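Local atomic coordinates of diol-dehydratase (Roseburia inulinivorans, PDB entry 5I2A), a protein that probably acts as a B12-independent glycyl radical lyase that dehydrates 1,2-propanediol. Residues Ala98-Val103 and Lys119-Ala124; Leu565-Lys570 and Leu651-Tyr656. All coordinates share one frame; numbering follows the deposited sequence.

Interaction 1: residues Ala98-Val103 and Lys119-Ala124; sequences AEFETV and KRLLAA
Phe-100 carries this contact by driving the far edge of its ring against Leu-121 and Leu-122, two successive residues of helix 115-125. It has 77 Å² of its surface covered by the helix segment, more than Leu-121 (30 Å²) and Leu-122 (27 Å²) together. The two leucines divide the ring edge between them. CE2 of Phe-100 stands 3.8 Å from CG of Leu-122, which lies in the plane of the ring, and the same CE2 is 3.8 Å from CD2 of Leu-122. One carbon further round, CZ of Phe-100 meets CB of Leu-121 at 4.0 Å, again near the ring plane, while CE1 of Phe-100 comes to 4.1 Å from CD1 of Leu-121. Both leucines thus meet the rim of the ring, and no stacking over a face is involved. A chi2 of -6° keeps CA of Phe-100 nearly in the ring plane, and the ring points at the helix with its far rim. The backbone that presents the ring is tightened by Glu-99 O, which accepts from Thr-102 N at 3.1 Å and from Val-103 N at 2.9 Å. Were an alanine to stand at Phe-100, the side chains of Leu-121 and Leu-122 would probably face a gap where the ring edge had been. Ile-113 also touches the ring, while Leu-96 and Thr-87 touch Leu-121. The charged neighbours pair away from the ring: Glu-101 with Lys-118, Arg-120 with Glu-35. With 139 Å² buried in all and only carbon meeting carbon, cohesion between the segments must come from dispersion and the exclusion of water, so it depends on shape rather than on directional bonds.

Interaction 2: residues Leu565-Lys570 and Leu651-Tyr656; sequences LYTIKK and LELPKY
Tyr-566 and Thr-567, neighbours on helix 558-574, both meet the loop 651-656: Tyr-566 touches Pro-654 and, more loosely, Leu-653, while Thr-567 meets Leu-653. The tyrosine has CG anti to its own backbone N (chi1 -174°), which sends the ring out from the helix to the proline, and the two side chains cross at about a right angle. CG of Pro-654 sits 3.4 Å from OH of Tyr-566 and 3.8 Å from CE2 of Tyr-566. One face of the same ring is covered from within the helix by Lys-570, whose CG lies 3.4 Å above the ring plane, offset toward the rim. Leu-653 is the extended partner: chi2 of 167° places CD1 nearly anti to CA, as far along the side chain as it can reach. That methyl comes to 3.5 Å from OG1 of Thr-567, which lies anti to the carbonyl carbon of its own residue (chi1 -73°), and these two side chains also cross at about a right angle. CD2 of Leu-653 touches CE2 of Tyr-566 at 4.2 Å. Lys-655 takes a more roundabout course. Its CB points away from the helix, but a bend about CB-CG and a straight outer chain bring NZ back toward it. One water accepts from NZ of Lys-655 at 2.6 Å and donates to OG1 of Thr-567 at 2.9 Å. Neither end depends on the water alone, since Thr-567 OG1 also bonds Pro-710 O, and Lys-655 NZ bonds the carbonyls of Ile-650 and Asp-711. The contact therefore sets the linker between helices 637-651 and 661-678 against one turn of helix 558-574, with Tyr-566 also touching Glu-662 and Val-663 of helix 661-678, and Leu-565 packing on Phe-492 and Met-493 of helix 489-521.

Overall arrangement
From the N terminus, the chain first meets interaction 1, where helix 115-125 comes back against the loop that follows helix 94-97; only 15 residues separate its segments, so it closes a short local loop. Interaction 2 opens far later, on helix 558-574, and closes 80 residues on, in the linker between helices 637-651 and 661-678. The loop it closes is mostly helical, with 57 helical residues and no strand. The two loops follow in series, neither enclosing nor crossing the other. Their centres lie about 50 Å apart and their nearest atoms about 33 Å, so they lie in separate regions: one joins loop 98-103 to helix 115-125, the other helix 558-574 to linker 651-656.

Interaction 1: residues Ala98-Val103 and Lys119-Ala124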
# COMPACT_ATOMS: atom_id res chain seq x y z
N ALA A 98 -19.76 -8.96 -20.90
CA ALA A 98 -20.37 -10.26 -21.14
C ALA A 98 -21.89 -10.18 -21.28
O ALA A 98 -22.52 -11.11 -21.76
CB ALA A 98 -20.01 -11.24 -20.04
N GLU A 99 -22.48 -9.07 -20.84
CA GLU A 99 -23.93 -8.91 -20.91
C GLU A 99 -24.37 -7.90 -21.96
O GLU A 99 -25.52 -7.49 -21.98
CB GLU A 99 -24.50 -8.48 -19.55
CG GLU A 99 -24.44 -9.55 -18.49
CD GLU A 99 -25.22 -9.19 -17.22
OE1 GLU A 99 -26.37 -8.69 -17.32
OE2 GLU A 99 -24.68 -9.44 -16.12
N PHE A 100 -23.45 -7.47 -22.82
CA PHE A 100 -23.78 -6.45 -23.83
C PHE A 100 -25.05 -6.78 -24.63
O PHE A 100 -25.84 -5.89 -24.92
CB PHE A 100 -22.63 -6.26 -24.81
CG PHE A 100 -21.58 -5.28 -24.35
CD1 PHE A 100 -21.76 -4.55 -23.19
CD2 PHE A 100 -20.42 -5.09 -25.10
CE1 PHE A 100 -20.80 -3.65 -22.77
CE2 PHE A 100 -19.47 -4.20 -24.69
CZ PHE A 100 -19.66 -3.47 -23.52
N GLU A 101 -25.22 -8.04 -25.01
CA GLU A 101 -26.30 -8.43 -25.90
C GLU A 101 -27.59 -8.79 -25.15
O GLU A 101 -28.65 -8.92 -25.77
CB GLU A 101 -25.86 -9.61 -26.79
CG GLU A 101 -24.60 -9.31 -27.59
CD GLU A 101 -24.70 -7.98 -28.31
OE1 GLU A 101 -25.62 -7.82 -29.13
OE2 GLU A 101 -23.87 -7.08 -28.05
N THR A 102 -27.50 -8.95 -23.83
CA THR A 102 -28.62 -9.46 -23.05
C THR A 102 -29.18 -8.50 -21.99
O THR A 102 -30.28 -8.72 -21.47
CB THR A 102 -28.23 -10.76 -22.31
OG1 THR A 102 -27.07 -10.52 -21.50
CG2 THR A 102 -27.92 -11.88 -23.31
N VAL A 103 -28.43 -7.46 -21.65
CA VAL A 103 -28.81 -6.63 -20.52
C VAL A 103 -30.10 -5.85 -20.81
O VAL A 103 -30.86 -5.55 -19.90
CB VAL A 103 -27.67 -5.67 -20.11
CG1 VAL A 103 -27.33 -4.67 -21.21
CG2 VAL A 103 -28.01 -4.96 -18.79
N LYS A 119 -19.09 -0.02 -28.01
CA LYS A 119 -17.77 0.19 -28.60
C LYS A 119 -16.90 1.07 -27.72
O LYS A 119 -15.72 0.80 -27.53
CB LYS A 119 -17.87 0.80 -30.00
CG LYS A 119 -18.54 -0.12 -31.03
CD LYS A 119 -18.23 -1.60 -30.76
CE LYS A 119 -16.83 -2.00 -31.25
NZ LYS A 119 -16.61 -3.48 -31.21
N ARG A 120 -17.48 2.13 -27.18
CA ARG A 120 -16.73 3.02 -26.31
C ARG A 120 -16.29 2.35 -25.01
O ARG A 120 -15.18 2.58 -24.54
CB ARG A 120 -17.55 4.26 -26.01
CG ARG A 120 -17.88 5.05 -27.26
CD ARG A 120 -17.94 6.51 -26.95
NE ARG A 120 -19.26 6.93 -26.57
CZ ARG A 120 -19.53 7.90 -25.71
NH1 ARG A 120 -18.56 8.55 -25.09
NH2 ARG A 120 -20.79 8.21 -25.48
N LEU A 121 -17.16 1.51 -24.44
CA LEU A 121 -16.81 0.80 -23.22
C LEU A 121 -15.69 -0.20 -23.48
O LEU A 121 -14.80 -0.34 -22.65
CB LEU A 121 -18.04 0.08 -22.62
CG LEU A 121 -19.07 1.00 -21.97
CD1 LEU A 121 -20.28 0.22 -21.43
CD2 LEU A 121 -18.43 1.83 -20.86
N LEU A 122 -15.72 -0.86 -24.63
CA LEU A 122 -14.68 -1.84 -24.95
C LEU A 122 -13.31 -1.19 -24.95
O LEU A 122 -12.36 -1.74 -24.40
CB LEU A 122 -14.94 -2.51 -26.29
CG LEU A 122 -16.06 -3.56 -26.31
CD1 LEU A 122 -16.30 -4.07 -27.73
CD2 LEU A 122 -15.72 -4.71 -25.38
N ALA A 123 -13.23 -0.02 -25.57
CA ALA A 123 -11.97 0.69 -25.68
C ALA A 123 -11.51 1.21 -24.33
O ALA A 123 -10.34 1.10 -23.98
CB ALA A 123 -12.09 1.85 -26.67
N ALA A 124 -12.43 1.80 -23.57
CA ALA A 124 -12.08 2.33 -22.26
C ALA A 124 -11.74 1.22 -21.27
O ALA A 124 -10.77 1.35 -20.53
CB ALA A 124 -13.19 3.20 -21.73

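Interaction 2: residues Leu565-Lys570 and Leu651-Tyr656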
# COMPACT_ATOMS: atom_id res chain seq x y z
N LEU A 565 -34.58 -27.39 12.54
CA LEU A 565 -34.03 -27.99 13.75
C LEU A 565 -35.14 -28.56 14.63
O LEU A 565 -34.97 -29.60 15.25
CB LEU A 565 -33.20 -26.98 14.54
CG LEU A 565 -31.91 -26.48 13.88
CD1 LEU A 565 -31.31 -25.40 14.73
CD2 LEU A 565 -30.91 -27.62 13.68
N TYR A 566 -36.27 -27.86 14.69
CA TYR A 566 -37.41 -28.36 15.45
C TYR A 566 -37.93 -29.70 14.88
O TYR A 566 -38.17 -30.64 15.61
CB TYR A 566 -38.53 -27.33 15.50
CG TYR A 566 -39.67 -27.74 16.40
CD1 TYR A 566 -39.56 -27.63 17.78
CD2 TYR A 566 -40.84 -28.27 15.87
CE1 TYR A 566 -40.60 -28.02 18.61
CE2 TYR A 566 -41.88 -28.66 16.69
CZ TYR A 566 -41.75 -28.53 18.06
OH TYR A 566 -42.78 -28.93 18.88
N THR A 567 -38.11 -29.76 13.56
CA THR A 567 -38.45 -31.01 12.89
C THR A 567 -37.53 -32.16 13.31
O THR A 567 -37.98 -33.25 13.69
CB THR A 567 -38.38 -30.86 11.38
OG1 THR A 567 -39.49 -30.09 10.93
CG2 THR A 567 -38.37 -32.23 10.69
N ILE A 568 -36.23 -31.90 13.26
CA ILE A 568 -35.23 -32.91 13.55
C ILE A 568 -35.29 -33.35 15.00
O ILE A 568 -35.29 -34.54 15.30
CB ILE A 568 -33.82 -32.40 13.22
CG1 ILE A 568 -33.70 -32.18 11.71
CG2 ILE A 568 -32.75 -33.38 13.71
CD1 ILE A 568 -32.60 -31.24 11.32
N LYS A 569 -35.39 -32.37 15.90
CA LYS A 569 -35.47 -32.64 17.32
C LYS A 569 -36.71 -33.46 17.67
O LYS A 569 -36.61 -34.46 18.38
CB LYS A 569 -35.46 -31.34 18.12
CG LYS A 569 -35.37 -31.53 19.61
CD LYS A 569 -35.69 -30.23 20.34
CE LYS A 569 -35.21 -30.27 21.79
NZ LYS A 569 -35.90 -29.27 22.63
N LYS A 570 -37.87 -33.06 17.15
CA LYS A 570 -39.15 -33.72 17.47
C LYS A 570 -39.38 -35.05 16.76
O LYS A 570 -39.59 -36.07 17.40
CB LYS A 570 -40.32 -32.81 17.15
CG LYS A 570 -40.54 -31.72 18.15
CD LYS A 570 -40.74 -32.28 19.53
CE LYS A 570 -40.89 -31.16 20.53
NZ LYS A 570 -40.89 -31.64 21.93
N LEU A 651 -45.34 -30.42 7.94
CA LEU A 651 -46.15 -29.21 7.79
C LEU A 651 -47.16 -29.00 8.92
O LEU A 651 -47.64 -27.89 9.13
CB LEU A 651 -46.89 -29.22 6.46
CG LEU A 651 -46.01 -29.18 5.21
CD1 LEU A 651 -46.87 -29.14 3.95
CD2 LEU A 651 -45.07 -27.99 5.25
N GLU A 652 -47.46 -30.07 9.67
CA GLU A 652 -48.40 -29.99 10.79
C GLU A 652 -47.74 -29.60 12.11
O GLU A 652 -48.44 -29.30 13.06
CB GLU A 652 -49.12 -31.33 10.97
CG GLU A 652 -50.22 -31.55 9.96
CD GLU A 652 -50.69 -32.99 9.90
OE1 GLU A 652 -50.15 -33.82 10.67
OE2 GLU A 652 -51.57 -33.29 9.07
N LEU A 653 -46.41 -29.63 12.17
CA LEU A 653 -45.71 -29.25 13.40
C LEU A 653 -45.94 -27.78 13.75
O LEU A 653 -46.20 -26.96 12.88
CB LEU A 653 -44.21 -29.52 13.26
CG LEU A 653 -43.76 -30.98 13.19
CD1 LEU A 653 -42.31 -31.08 12.74
CD2 LEU A 653 -43.93 -31.65 14.53
N PRO A 654 -45.87 -27.45 15.04
CA PRO A 654 -45.85 -26.02 15.39
C PRO A 654 -44.64 -25.33 14.75
O PRO A 654 -43.60 -25.94 14.64
CB PRO A 654 -45.77 -26.02 16.92
CG PRO A 654 -45.38 -27.41 17.30
CD PRO A 654 -45.88 -28.31 16.23
N LYS A 655 -44.80 -24.07 14.34
CA LYS A 655 -43.75 -23.36 13.63
C LYS A 655 -43.34 -22.06 14.33
O LYS A 655 -44.11 -21.49 15.10
CB LYS A 655 -44.19 -23.05 12.20
CG LYS A 655 -44.63 -24.24 11.37
CD LYS A 655 -43.46 -25.13 10.99
CE LYS A 655 -43.90 -26.23 10.04
NZ LYS A 655 -42.79 -27.16 9.67
N TYR A 656 -42.12 -21.62 14.05
CA TYR A 656 -41.64 -20.31 14.47
C TYR A 656 -42.62 -19.25 14.00
O TYR A 656 -43.08 -19.30 12.87
CB TYR A 656 -40.23 -20.06 13.90
CG TYR A 656 -39.63 -18.68 14.09
CD1 TYR A 656 -39.29 -18.21 15.36
CD2 TYR A 656 -39.34 -17.87 12.99
CE1 TYR A 656 -38.71 -16.96 15.53
CE2 TYR A 656 -38.74 -16.63 13.15
CZ TYR A 656 -38.44 -16.18 14.42
OH TYR A 656 -37.87 -14.94 14.58
O HOH W 1 -40.88 -27.61 11.45